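Local atomic coordinates of ADP-ribosyltransferase (Staphylococcus aureus, PDB entry 1OJQ), a protein that probably transfers ADP-ribose from NAD+ to an acceptor protein, as a C3-type mono-ADP-ribosyltransferase exoenzyme. Residues 41-46 with 59-64; 90-95 with 101-106; 192-197 with 201-206. One frame throughout, in Å; residues are numbered along the deposited sequence.

In the fold
The three contacts follow one another along the chain, all within its ADP-ribosyltransferase exoenzyme region. Contact 1 joins helices 41-49 and 59-73, at one end of the molecule. Contact 2 sets the loop after strand 81-87 against helix 100-106, with its centre about 29 Å from that of contact 1; their nearest atoms are about 11 Å apart. Contact 3, a hairpin of strands 187-196 and 203-209 in the five-stranded mixed sheet, lies across the chain's centre from contact 1, about 33 Å centre to centre. Contacts 2 and 3 touch: Tyr91 packs on Ile205 and Leu106 on Ile203. The NAD(+)-binding residue Asp90 thus sits in a loop packed against the sheet.

Contact 1 of 3, residues 41-46 with 59-64; sequences SPINTP and ENIQEQ
Ile61 presses its CD1 methyl against the backbone carbonyl of Pro42, with Ile61 CD1 3.3 Å from Pro42 O. Ile61 CD1 also lies 4.2 Å from Ile43 CG1 and 4.3 Å from Pro42 CB, so one branch of Ile61 bridges a carbonyl oxygen, a proline ring and a second isoleucine. Its place follows from two successive turns: CG1 sits beside the backbone N (chi1 -59°), and CD1 is then bent over (chi2 -54°) toward helix 41-49. Ile43 and Ile61 form the buried part of the contact, their CA atoms 6.3 Å apart, with the short helical axes 10.3 Å apart and almost perpendicular, at 96°. Toward solvent the contact passes to partly exposed Gln64 and exposed Pro42. Ile43 CD1 meets Gln64 OE1 at 3.5 Å, the two side chains crossing obliquely, and the Gln64 chain extends beyond CG to bring its amide oxygen there. Ile43 also leans on Tyr136, and Pro46 on Leu57 of the loop joining the helices. Helix 41-49 carries the NAD(+)-binding Arg48, whose side chain is about 9 Å from that of Ile43. The segments therefore meet through methyl and methylene groups laid against carbonyl and amide oxygens, with van der Waals packing and burial of the two isoleucines, rather than polar pairing, joining this helix pair.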
ATOM      1  N   SER A  41       2.695  -2.689 -14.043  1.00  9.76           N
ATOM      2  CA  SER A  41       2.888  -4.126 -14.281  1.00 12.71           C
ATOM      3  C   SER A  41       4.222  -4.492 -14.909  1.00  7.50           C
ATOM      4  O   SER A  41       4.750  -5.548 -14.537  1.00  7.55           O
ATOM      5  CB  SER A  41       1.731  -4.699 -15.116  1.00 11.49           C
ATOM      6  OG  SER A  41       1.751  -4.233 -16.448  1.00 20.49           O
ATOM      7  N   PRO A  42       4.843  -3.772 -15.831  1.00  8.95           N
ATOM      8  CA  PRO A  42       6.123  -4.246 -16.380  1.00  9.56           C
ATOM      9  C   PRO A  42       7.269  -4.325 -15.376  1.00  9.27           C
ATOM     10  O   PRO A  42       8.312  -4.935 -15.639  1.00 11.31           O
ATOM     11  CB  PRO A  42       6.485  -3.161 -17.407  1.00 13.68           C
ATOM     12  CG  PRO A  42       5.143  -2.613 -17.789  1.00 18.51           C
ATOM     13  CD  PRO A  42       4.410  -2.511 -16.476  1.00 12.51           C
ATOM     14  N   ILE A  43       7.076  -3.679 -14.236  1.00  8.75           N
ATOM     15  CA  ILE A  43       8.016  -3.715 -13.120  1.00  6.26           C
ATOM     16  C   ILE A  43       7.530  -4.673 -12.048  1.00  9.02           C
ATOM     17  O   ILE A  43       8.259  -5.517 -11.536  1.00 12.39           O
ATOM     18  CB  ILE A  43       8.181  -2.283 -12.574  1.00  6.64           C
ATOM     19  CG1 ILE A  43       9.001  -1.421 -13.541  1.00  9.73           C
ATOM     20  CG2 ILE A  43       8.734  -2.279 -11.149  1.00  7.18           C
ATOM     21  CD1 ILE A  43       8.828   0.065 -13.329  1.00 13.15           C
ATOM     22  N   ASN A  44       6.252  -4.521 -11.692  1.00  6.33           N
ATOM     23  CA  ASN A  44       5.674  -5.369 -10.642  1.00  6.15           C
ATOM     24  C   ASN A  44       5.806  -6.841 -10.949  1.00  8.80           C
ATOM     25  O   ASN A  44       6.272  -7.651 -10.151  1.00  9.45           O
ATOM     26  CB  ASN A  44       4.205  -4.993 -10.487  1.00 11.72           C
ATOM     27  CG  ASN A  44       3.394  -5.809  -9.513  1.00 16.22           C
ATOM     28  OD1 ASN A  44       3.750  -6.892  -9.057  1.00 54.95           O
ATOM     29  ND2 ASN A  44       2.201  -5.279  -9.177  1.00 22.45           N
ATOM     30  N   THR A  45       5.370  -7.273 -12.134  1.00  9.25           N
ATOM     31  CA  THR A  45       5.374  -8.726 -12.386  1.00 11.15           C
ATOM     32  C   THR A  45       6.753  -9.346 -12.370  1.00 10.78           C
ATOM     33  O   THR A  45       6.969 -10.356 -11.689  1.00  9.61           O
ATOM     34  CB  THR A  45       4.643  -8.983 -13.722  1.00 14.26           C
ATOM     35  OG1 THR A  45       3.285  -8.567 -13.496  1.00 14.54           O
ATOM     36  CG2 THR A  45       4.653 -10.457 -14.069  1.00 19.34           C
ATOM     37  N   PRO A  46       7.741  -8.802 -13.080  1.00  8.13           N
ATOM     38  CA  PRO A  46       9.072  -9.385 -12.985  1.00  9.76           C
ATOM     39  C   PRO A  46       9.655  -9.360 -11.576  1.00 12.04           C
ATOM     40  O   PRO A  46      10.379 -10.251 -11.112  1.00 11.61           O
ATOM     41  CB  PRO A  46       9.884  -8.455 -13.902  1.00 15.99           C
ATOM     42  CG  PRO A  46       8.886  -7.887 -14.863  1.00 16.66           C
ATOM     43  CD  PRO A  46       7.655  -7.675 -14.024  1.00 12.20           C
ATOM     44  N   GLU A  59      17.418  -5.609 -18.765  1.00  8.40           N
ATOM     45  CA  GLU A  59      18.204  -4.399 -18.476  1.00 10.73           C
ATOM     46  C   GLU A  59      17.343  -3.154 -18.316  1.00 10.67           C
ATOM     47  O   GLU A  59      17.652  -2.275 -17.492  1.00  9.82           O
ATOM     48  CB  GLU A  59      19.241  -4.129 -19.576  1.00  9.47           C
ATOM     49  CG  GLU A  59      20.278  -5.233 -19.680  1.00 12.14           C
ATOM     50  CD  GLU A  59      21.254  -5.318 -18.534  1.00 20.96           C
ATOM     51  OE1 GLU A  59      21.233  -4.480 -17.614  1.00 17.20           O
ATOM     52  OE2 GLU A  59      22.086  -6.259 -18.562  1.00 30.11           O
ATOM     53  N   ASN A  60      16.259  -3.055 -19.104  1.00  8.79           N
ATOM     54  CA  ASN A  60      15.477  -1.826 -18.964  1.00 11.26           C
ATOM     55  C   ASN A  60      14.799  -1.770 -17.605  1.00 11.13           C
ATOM     56  O   ASN A  60      14.745  -0.723 -16.940  1.00  7.00           O
ATOM     57  CB  ASN A  60      14.486  -1.732 -20.132  1.00 10.46           C
ATOM     58  CG  ASN A  60      13.413  -2.804 -20.132  1.00 17.60           C
ATOM     59  OD1 ASN A  60      13.733  -3.984 -20.023  1.00 17.48           O
ATOM     60  ND2 ASN A  60      12.158  -2.388 -20.257  1.00 18.68           N
ATOM     61  N   ILE A  61      14.282  -2.920 -17.165  1.00  8.12           N
ATOM     62  CA  ILE A  61      13.610  -2.972 -15.855  1.00  9.93           C
ATOM     63  C   ILE A  61      14.616  -2.819 -14.719  1.00  7.59           C
ATOM     64  O   ILE A  61      14.321  -2.106 -13.749  1.00  6.61           O
ATOM     65  CB  ILE A  61      12.769  -4.257 -15.726  1.00  7.77           C
ATOM     66  CG1 ILE A  61      11.701  -4.359 -16.821  1.00  6.64           C
ATOM     67  CG2 ILE A  61      12.137  -4.378 -14.351  1.00 10.14           C
ATOM     68  CD1 ILE A  61      10.764  -3.169 -16.941  1.00  8.06           C
ATOM     69  N   GLN A  62      15.812  -3.397 -14.790  1.00  6.52           N
ATOM     70  CA  GLN A  62      16.805  -3.124 -13.756  1.00  7.15           C
ATOM     71  C   GLN A  62      17.068  -1.627 -13.609  1.00  4.55           C
ATOM     72  O   GLN A  62      17.178  -1.102 -12.511  1.00  8.23           O
ATOM     73  CB  GLN A  62      18.141  -3.802 -14.036  1.00  5.04           C
ATOM     74  CG  GLN A  62      18.104  -5.331 -13.920  1.00  8.54           C
ATOM     75  CD  GLN A  62      19.504  -5.924 -13.994  1.00 13.31           C
ATOM     76  OE1 GLN A  62      19.730  -7.006 -14.540  1.00 12.79           O
ATOM     77  NE2 GLN A  62      20.482  -5.197 -13.458  1.00  8.63           N
ATOM     78  N   GLU A  63      17.205  -0.918 -14.722  1.00  5.27           N
ATOM     79  CA  GLU A  63      17.509   0.515 -14.631  1.00  6.43           C
ATOM     80  C   GLU A  63      16.351   1.261 -13.991  1.00  6.37           C
ATOM     81  O   GLU A  63      16.547   2.179 -13.197  1.00  6.34           O
ATOM     82  CB  GLU A  63      17.811   1.067 -16.035  1.00  6.62           C
ATOM     83  CG  GLU A  63      17.908   2.576 -16.086  1.00  9.49           C
ATOM     84  CD  GLU A  63      18.487   3.142 -17.380  1.00  8.64           C
ATOM     85  OE1 GLU A  63      18.933   2.424 -18.294  1.00 10.27           O
ATOM     86  OE2 GLU A  63      18.531   4.392 -17.485  1.00 10.77           O
ATOM     87  N   GLN A  64      15.133   0.841 -14.339  1.00  6.91           N
ATOM     88  CA  GLN A  64      13.944   1.460 -13.760  1.00  5.45           C
ATOM     89  C   GLN A  64      13.807   1.181 -12.266  1.00  4.97           C
ATOM     90  O   GLN A  64      13.406   2.084 -11.533  1.00  5.76           O
ATOM     91  CB  GLN A  64      12.718   0.960 -14.530  1.00  9.18           C
ATOM     92  CG  GLN A  64      12.645   1.695 -15.887  1.00  7.63           C
ATOM     93  CD  GLN A  64      11.582   1.081 -16.778  1.00 11.02           C
ATOM     94  OE1 GLN A  64      10.499   0.752 -16.292  1.00 11.40           O
ATOM     95  NE2 GLN A  64      11.885   0.901 -18.061  1.00 12.73           N
TER

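Contact 2 of 3, residues 90-95 with 101-106; sequences DYLSSI and EDLHML
Ser93 and Leu103 are the nearest pair of CA atoms, 7.5 Å apart, where the end of a 3-10 segment, residues 90-92, faces helix 100-106. The turn is closed by Ser93 N donating to Asp90 O at 3.0 Å, while the helix keeps its regular spacing, with Leu106 N bonded to Asp102 O. At this separation the gap is filled by leucines. Leu92 and Leu106 meet through single methyls, Leu92 CD1 and Leu106 CD2 at 3.7 Å, with their side chains at about a right angle. Leu106 swings CG away from its backbone N (chi1 -172°), which carries CD2 across to that methyl of Leu92. The turn includes Asp90, an NAD(+)-binding residue of this ADP-ribosyltransferase, so the contact packs part of the NAD(+)-binding loop against a helix that follows it in the chain. Leu103, nearly one helical turn before Leu106, fills the outer side: Leu103 CD1 stands 4.2 Å from Leu92 CB, and Leu103 CD2 approaches Ser93 CB at 4.5 Å, a looser touch at an exposed serine. Leu92 also rests on Leu122 of helix 116-126 and on Ile152, and Leu103 on Leu89 and Phe98. One turn before Leu106, Asp102 forms a salt bridge with Lys121 and accepts a hydrogen bond from Thr99 N.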
ATOM      1  N   ASP A  90      -9.726 -10.844  -3.873  1.00 15.30           N
ATOM      2  CA  ASP A  90      -8.749 -11.826  -4.352  1.00 19.56           C
ATOM      3  C   ASP A  90      -7.401 -11.623  -3.686  1.00 19.41           C
ATOM      4  O   ASP A  90      -6.513 -12.469  -3.763  1.00 16.91           O
ATOM      5  CB  ASP A  90      -8.578 -11.790  -5.871  1.00 20.48           C
ATOM      6  CG  ASP A  90      -8.190 -10.429  -6.397  1.00 31.99           C
ATOM      7  OD1 ASP A  90      -7.551  -9.649  -5.664  1.00 42.33           O
ATOM      8  OD2 ASP A  90      -8.533 -10.132  -7.565  1.00 71.36           O
ATOM      9  N   TYR A  91      -7.231 -10.499  -2.995  1.00 13.05           N
ATOM     10  CA  TYR A  91      -6.085 -10.349  -2.097  1.00 12.72           C
ATOM     11  C   TYR A  91      -6.024 -11.525  -1.122  1.00 12.10           C
ATOM     12  O   TYR A  91      -4.909 -11.874  -0.702  1.00 16.29           O
ATOM     13  CB  TYR A  91      -6.186  -9.023  -1.351  1.00 12.92           C
ATOM     14  CG  TYR A  91      -5.264  -8.855  -0.162  1.00 14.95           C
ATOM     15  CD1 TYR A  91      -3.938  -8.502  -0.346  1.00 17.83           C
ATOM     16  CD2 TYR A  91      -5.745  -9.047   1.126  1.00 16.75           C
ATOM     17  CE1 TYR A  91      -3.133  -8.359   0.769  1.00 24.20           C
ATOM     18  CE2 TYR A  91      -4.950  -8.906   2.246  1.00 16.80           C
ATOM     19  CZ  TYR A  91      -3.634  -8.558   2.034  1.00 26.44           C
ATOM     20  OH  TYR A  91      -2.795  -8.399   3.124  1.00 30.14           O
ATOM     21  N   LEU A  92      -7.155 -12.115  -0.750  1.00 11.43           N
ATOM     22  CA  LEU A  92      -7.161 -13.190   0.255  1.00 12.27           C
ATOM     23  C   LEU A  92      -6.923 -14.561  -0.336  1.00 13.70           C
ATOM     24  O   LEU A  92      -6.957 -15.589   0.351  1.00 15.97           O
ATOM     25  CB  LEU A  92      -8.504 -13.199   0.991  1.00 11.26           C
ATOM     26  CG  LEU A  92      -8.876 -11.881   1.682  1.00  9.79           C
ATOM     27  CD1 LEU A  92     -10.293 -11.971   2.223  1.00 10.27           C
ATOM     28  CD2 LEU A  92      -7.870 -11.514   2.769  1.00 12.51           C
ATOM     29  N   SER A  93      -6.672 -14.633  -1.640  1.00 11.58           N
ATOM     30  CA  SER A  93      -6.665 -15.954  -2.274  1.00 15.98           C
ATOM     31  C   SER A  93      -5.378 -16.693  -1.953  1.00 21.01           C
ATOM     32  O   SER A  93      -5.222 -17.884  -2.209  1.00 17.55           O
ATOM     33  CB  SER A  93      -6.882 -15.813  -3.788  1.00 18.17           C
ATOM     34  OG  SER A  93      -5.642 -15.518  -4.419  1.00 22.86           O
ATOM     35  N   SER A  94      -4.414 -15.994  -1.347  1.00 17.45           N
ATOM     36  CA  SER A  94      -3.222 -16.765  -0.967  1.00 22.44           C
ATOM     37  C   SER A  94      -3.018 -16.826   0.537  1.00 25.59           C
ATOM     38  O   SER A  94      -1.919 -17.102   1.022  1.00 41.30           O
ATOM     39  CB  SER A  94      -1.982 -16.163  -1.641  1.00 31.62           C
ATOM     40  N   ILE A  95      -4.055 -16.574   1.328  1.00 19.08           N
ATOM     41  CA  ILE A  95      -3.927 -16.689   2.774  1.00 15.65           C
ATOM     42  C   ILE A  95      -4.033 -18.134   3.226  1.00 16.44           C
ATOM     43  O   ILE A  95      -5.095 -18.751   3.071  1.00 15.01           O
ATOM     44  CB  ILE A  95      -5.033 -15.895   3.495  1.00 14.98           C
ATOM     45  CG1 ILE A  95      -5.089 -14.411   3.152  1.00 15.57           C
ATOM     46  CG2 ILE A  95      -4.895 -16.132   4.993  1.00 12.03           C
ATOM     47  CD1 ILE A  95      -3.790 -13.667   3.374  1.00 19.12           C
ATOM     48  N   GLU A 101     -13.610 -21.998  -0.724  1.00  7.19           N
ATOM     49  CA  GLU A 101     -15.020 -21.935  -0.314  1.00  4.68           C
ATOM     50  C   GLU A 101     -15.227 -20.875   0.757  1.00  6.21           C
ATOM     51  O   GLU A 101     -16.283 -20.239   0.762  1.00  8.50           O
ATOM     52  CB  GLU A 101     -15.533 -23.289   0.185  1.00  5.99           C
ATOM     53  CG  GLU A 101     -17.053 -23.320   0.290  1.00  3.03           C
ATOM     54  CD  GLU A 101     -17.733 -23.283  -1.071  1.00  8.30           C
ATOM     55  OE1 GLU A 101     -18.985 -23.271  -1.086  1.00  9.99           O
ATOM     56  OE2 GLU A 101     -17.074 -23.274  -2.131  1.00  9.22           O
ATOM     57  N   ASP A 102     -14.251 -20.682   1.655  1.00  6.13           N
ATOM     58  CA  ASP A 102     -14.337 -19.574   2.600  1.00  7.38           C
ATOM     59  C   ASP A 102     -14.521 -18.259   1.837  1.00  8.09           C
ATOM     60  O   ASP A 102     -15.379 -17.443   2.182  1.00  9.96           O
ATOM     61  CB  ASP A 102     -13.118 -19.456   3.509  1.00  3.54           C
ATOM     62  CG  ASP A 102     -12.978 -20.620   4.472  1.00 10.10           C
ATOM     63  OD1 ASP A 102     -14.011 -21.226   4.833  1.00 11.49           O
ATOM     64  OD2 ASP A 102     -11.822 -20.912   4.857  1.00 11.08           O
ATOM     65  N   LEU A 103     -13.706 -18.095   0.795  1.00  6.22           N
ATOM     66  CA  LEU A 103     -13.784 -16.871   0.001  1.00  7.70           C
ATOM     67  C   LEU A 103     -15.127 -16.751  -0.703  1.00  4.17           C
ATOM     68  O   LEU A 103     -15.707 -15.660  -0.794  1.00  6.89           O
ATOM     69  CB  LEU A 103     -12.673 -16.873  -1.049  1.00  9.34           C
ATOM     70  CG  LEU A 103     -12.409 -15.543  -1.752  1.00 17.52           C
ATOM     71  CD1 LEU A 103     -12.153 -14.444  -0.731  1.00 27.02           C
ATOM     72  CD2 LEU A 103     -11.228 -15.680  -2.706  1.00 13.24           C
ATOM     73  N   HIS A 104     -15.568 -17.906  -1.227  1.00  7.44           N
ATOM     74  CA  HIS A 104     -16.858 -17.911  -1.916  1.00 10.87           C
ATOM     75  C   HIS A 104     -17.975 -17.479  -0.972  1.00 11.30           C
ATOM     76  O   HIS A 104     -18.824 -16.657  -1.321  1.00 12.08           O
ATOM     77  CB  HIS A 104     -17.159 -19.301  -2.483  1.00  5.50           C
ATOM     78  CG  HIS A 104     -18.558 -19.423  -3.021  1.00  8.10           C
ATOM     79  ND1 HIS A 104     -18.972 -18.777  -4.168  1.00 13.48           N
ATOM     80  CD2 HIS A 104     -19.617 -20.137  -2.571  1.00 11.58           C
ATOM     81  CE1 HIS A 104     -20.247 -19.093  -4.389  1.00 16.61           C
ATOM     82  NE2 HIS A 104     -20.665 -19.916  -3.433  1.00 13.51           N
ATOM     83  N   MET A 105     -17.949 -18.047   0.236  1.00  5.88           N
ATOM     84  CA  MET A 105     -18.971 -17.684   1.227  1.00 10.49           C
ATOM     85  C   MET A 105     -18.794 -16.245   1.712  1.00  9.04           C
ATOM     86  O   MET A 105     -19.784 -15.566   1.987  1.00 11.59           O
ATOM     87  CB  MET A 105     -18.946 -18.640   2.417  1.00  6.46           C
ATOM     88  CG  MET A 105     -19.303 -20.074   2.011  1.00  8.80           C
ATOM     89  SD  MET A 105     -19.360 -21.171   3.440  1.00 14.66           S
ATOM     90  CE  MET A 105     -17.626 -21.315   3.877  1.00 10.98           C
ATOM     91  N   LEU A 106     -17.542 -15.796   1.819  1.00  6.79           N
ATOM     92  CA  LEU A 106     -17.295 -14.419   2.253  1.00 11.54           C
ATOM     93  C   LEU A 106     -17.992 -13.416   1.339  1.00 11.07           C
ATOM     94  O   LEU A 106     -18.573 -12.419   1.797  1.00  9.06           O
ATOM     95  CB  LEU A 106     -15.788 -14.122   2.302  1.00  9.01           C
ATOM     96  CG  LEU A 106     -15.410 -12.767   2.931  1.00  8.67           C
ATOM     97  CD1 LEU A 106     -15.909 -12.665   4.367  1.00 10.22           C
ATOM     98  CD2 LEU A 106     -13.906 -12.530   2.879  1.00  9.76           C
TER

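Contact 3 of 3, residues 192-197 with 201-206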
ATOM      1  N   GLY A 192      -1.751  -6.970  12.852  1.00  5.86           N
ATOM      2  CA  GLY A 192      -2.224  -6.878  14.218  1.00  7.77           C
ATOM      3  C   GLY A 192      -3.614  -7.484  14.373  1.00 13.12           C
ATOM      4  O   GLY A 192      -3.894  -8.209  15.335  1.00 13.47           O
ATOM      5  N   SER A 193      -4.515  -7.187  13.428  1.00  6.82           N
ATOM      6  CA  SER A 193      -5.882  -7.674  13.557  1.00  4.71           C
ATOM      7  C   SER A 193      -6.611  -7.576  12.221  1.00  8.68           C
ATOM      8  O   SER A 193      -6.195  -6.821  11.351  1.00  8.48           O
ATOM      9  CB  SER A 193      -6.666  -6.831  14.570  1.00  9.25           C
ATOM     10  OG  SER A 193      -6.848  -5.479  14.133  1.00 12.54           O
ATOM     11  N   VAL A 194      -7.690  -8.337  12.141  1.00  6.48           N
ATOM     12  CA  VAL A 194      -8.647  -8.261  11.046  1.00  4.72           C
ATOM     13  C   VAL A 194     -10.035  -8.064  11.634  1.00 10.74           C
ATOM     14  O   VAL A 194     -10.523  -8.960  12.333  1.00 13.96           O
ATOM     15  CB  VAL A 194      -8.649  -9.517  10.153  1.00  3.96           C
ATOM     16  CG1 VAL A 194      -9.611  -9.269   8.988  1.00  4.44           C
ATOM     17  CG2 VAL A 194      -7.258  -9.855   9.677  1.00  8.25           C
ATOM     18  N   LYS A 195     -10.662  -6.925  11.372  1.00  6.72           N
ATOM     19  CA  LYS A 195     -11.952  -6.580  11.946  1.00 10.64           C
ATOM     20  C   LYS A 195     -12.941  -6.091  10.888  1.00  9.97           C
ATOM     21  O   LYS A 195     -12.552  -5.711   9.787  1.00 12.05           O
ATOM     22  CB  LYS A 195     -11.785  -5.468  12.978  1.00 14.38           C
ATOM     23  CG  LYS A 195     -10.804  -5.723  14.113  1.00 14.45           C
ATOM     24  CD  LYS A 195     -10.868  -4.510  15.061  1.00 11.64           C
ATOM     25  CE  LYS A 195     -10.044  -4.736  16.315  1.00 12.90           C
ATOM     26  NZ  LYS A 195     -10.417  -5.994  17.035  1.00 16.17           N
ATOM     27  N   LEU A 196     -14.227  -6.079  11.226  1.00 10.53           N
ATOM     28  CA  LEU A 196     -15.220  -5.450  10.371  1.00  9.71           C
ATOM     29  C   LEU A 196     -15.318  -3.962  10.669  1.00 12.48           C
ATOM     30  O   LEU A 196     -15.099  -3.559  11.815  1.00 17.73           O
ATOM     31  CB  LEU A 196     -16.608  -6.090  10.563  1.00 12.34           C
ATOM     32  CG  LEU A 196     -16.748  -7.402   9.765  1.00 12.80           C
ATOM     33  CD1 LEU A 196     -17.959  -8.199  10.209  1.00 16.42           C
ATOM     34  CD2 LEU A 196     -16.786  -7.102   8.278  1.00 20.21           C
ATOM     35  N   SER A 197     -15.627  -3.172   9.666  1.00 13.28           N
ATOM     36  CA  SER A 197     -15.760  -1.733   9.676  1.00 18.31           C
ATOM     37  C   SER A 197     -16.773  -1.205  10.675  1.00 42.24           C
ATOM     38  O   SER A 197     -17.011  -1.731  11.755  1.00 80.42           O
ATOM     39  CB  SER A 197     -16.230  -1.278   8.278  1.00 26.26           C
ATOM     40  OG  SER A 197     -17.438  -1.988   7.988  1.00 21.34           O
ATOM     41  N   ARG A 201     -19.492  -3.640   6.326  1.00 11.03           N
ATOM     42  CA  ARG A 201     -19.420  -3.698   4.876  1.00  5.90           C
ATOM     43  C   ARG A 201     -18.000  -3.507   4.387  1.00 12.39           C
ATOM     44  O   ARG A 201     -17.722  -3.472   3.183  1.00 13.15           O
ATOM     45  CB  ARG A 201     -20.343  -2.641   4.260  1.00 14.47           C
ATOM     46  CG  ARG A 201     -21.811  -2.825   4.608  1.00 22.71           C
ATOM     47  CD  ARG A 201     -22.702  -2.091   3.602  1.00 25.40           C
ATOM     48  NE  ARG A 201     -24.055  -2.660   3.658  1.00 23.45           N
ATOM     49  CZ  ARG A 201     -24.903  -2.357   4.638  1.00 27.54           C
ATOM     50  NH1 ARG A 201     -24.544  -1.513   5.598  1.00 26.51           N
ATOM     51  NH2 ARG A 201     -26.112  -2.904   4.642  1.00 20.68           N
ATOM     52  N   LYS A 202     -17.083  -3.400   5.348  1.00 11.52           N
ATOM     53  CA  LYS A 202     -15.680  -3.286   4.977  1.00 11.96           C
ATOM     54  C   LYS A 202     -14.854  -4.174   5.905  1.00 13.98           C
ATOM     55  O   LYS A 202     -15.133  -4.258   7.104  1.00 16.09           O
ATOM     56  CB  LYS A 202     -15.231  -1.827   5.051  1.00 19.10           C
ATOM     57  CG  LYS A 202     -13.918  -1.528   4.351  1.00 27.95           C
ATOM     58  CD  LYS A 202     -13.735  -0.026   4.179  1.00 28.82           C
ATOM     59  CE  LYS A 202     -13.180   0.617   5.439  1.00 34.47           C
ATOM     60  NZ  LYS A 202     -13.079   2.107   5.324  1.00 29.55           N
ATOM     61  N   ILE A 203     -13.851  -4.859   5.360  1.00  8.26           N
ATOM     62  CA  ILE A 203     -12.959  -5.642   6.208  1.00  5.14           C
ATOM     63  C   ILE A 203     -11.659  -4.872   6.423  1.00  9.74           C
ATOM     64  O   ILE A 203     -10.953  -4.556   5.466  1.00 11.63           O
ATOM     65  CB  ILE A 203     -12.701  -7.025   5.587  1.00  6.56           C
ATOM     66  CG1 ILE A 203     -14.003  -7.800   5.347  1.00  7.66           C
ATOM     67  CG2 ILE A 203     -11.738  -7.855   6.431  1.00  7.72           C
ATOM     68  CD1 ILE A 203     -13.847  -8.974   4.395  1.00  8.73           C
ATOM     69  N   ILE A 204     -11.316  -4.572   7.682  1.00  7.34           N
ATOM     70  CA  ILE A 204     -10.102  -3.792   7.923  1.00  6.88           C
ATOM     71  C   ILE A 204      -8.994  -4.667   8.502  1.00  9.92           C
ATOM     72  O   ILE A 204      -9.121  -5.291   9.565  1.00  8.95           O
ATOM     73  CB  ILE A 204     -10.419  -2.601   8.845  1.00  6.68           C
ATOM     74  CG1 ILE A 204     -11.548  -1.697   8.308  1.00 12.15           C
ATOM     75  CG2 ILE A 204      -9.163  -1.779   9.130  1.00 10.80           C
ATOM     76  CD1 ILE A 204     -11.723  -0.417   9.091  1.00 33.20           C
ATOM     77  N   ILE A 205      -7.878  -4.744   7.779  1.00  4.83           N
ATOM     78  CA  ILE A 205      -6.684  -5.452   8.212  1.00  4.72           C
ATOM     79  C   ILE A 205      -5.684  -4.407   8.701  1.00 10.50           C
ATOM     80  O   ILE A 205      -5.218  -3.605   7.887  1.00  6.06           O
ATOM     81  CB  ILE A 205      -6.048  -6.291   7.084  1.00 12.85           C
ATOM     82  CG1 ILE A 205      -7.040  -7.261   6.434  1.00  6.81           C
ATOM     83  CG2 ILE A 205      -4.789  -7.002   7.583  1.00  9.63           C
ATOM     84  CD1 ILE A 205      -6.602  -7.878   5.128  1.00 10.51           C
ATOM     85  N   THR A 206      -5.408  -4.375  10.003  1.00  8.94           N
ATOM     86  CA  THR A 206      -4.499  -3.379  10.569  1.00  6.89           C
ATOM     87  C   THR A 206      -3.129  -4.010  10.741  1.00  7.99           C
ATOM     88  O   THR A 206      -3.049  -5.129  11.250  1.00  8.56           O
ATOM     89  CB  THR A 206      -4.984  -2.850  11.921  1.00  9.15           C
ATOM     90  OG1 THR A 206      -6.283  -2.250  11.753  1.00  8.49           O
ATOM     91  CG2 THR A 206      -4.011  -1.796  12.443  1.00  6.50           C
TER
HETATM   92  O   HOH W   1      -8.335  -4.109  11.972  1.00  9.98           O
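Lys195 and Ile204 pair through two backbone hydrogen bonds, Lys195 N to Ile204 O at 2.9 Å and Ile204 N to Lys195 O at 2.7 Å. Thr206 N bonds likewise to Ser193 O, and Ser197 N to Lys202 O at the turn end. Thr206 O is shared by Gly192 N, at 2.8 Å, and more weakly by Ser193 N; two residues facing one make a classic beta bulge. Close CA-H...O contacts from Val194, Leu196 and Ile205 supplement the backbone bonding. Strands 187-196 and 203-209 thus form an antiparallel beta hairpin inside the five-stranded mixed sheet, whose strand 152-158 bonds to the far edge of 203-209. Apolar packing occupies the face bearing Val194, Leu196, Ile203 and Ile205. Val194 CG1, anti to the backbone N (chi1 -176°), lies 3.6 Å from Ile203 CG2, and Val194 and Ile205 run side by side. Helix 116-126 covers Val194 and Leu196 through Val119. The face bearing Ser193, Lys195, Ile204 and Thr206 is more polar. A water donates to Ile204 O at 2.8 Å and also bonds to Ser193 OG and Thr206 OG1, tying the two hydroxyls to the backbone. Near the turn, Ser197 CB and Lys202 CB are pressed to 3.4 Å, tighter than usual van der Waals contact. Lys202 ends in a salt bridge with Glu153, and Arg201 in a hydrogen bond to Asn111 O.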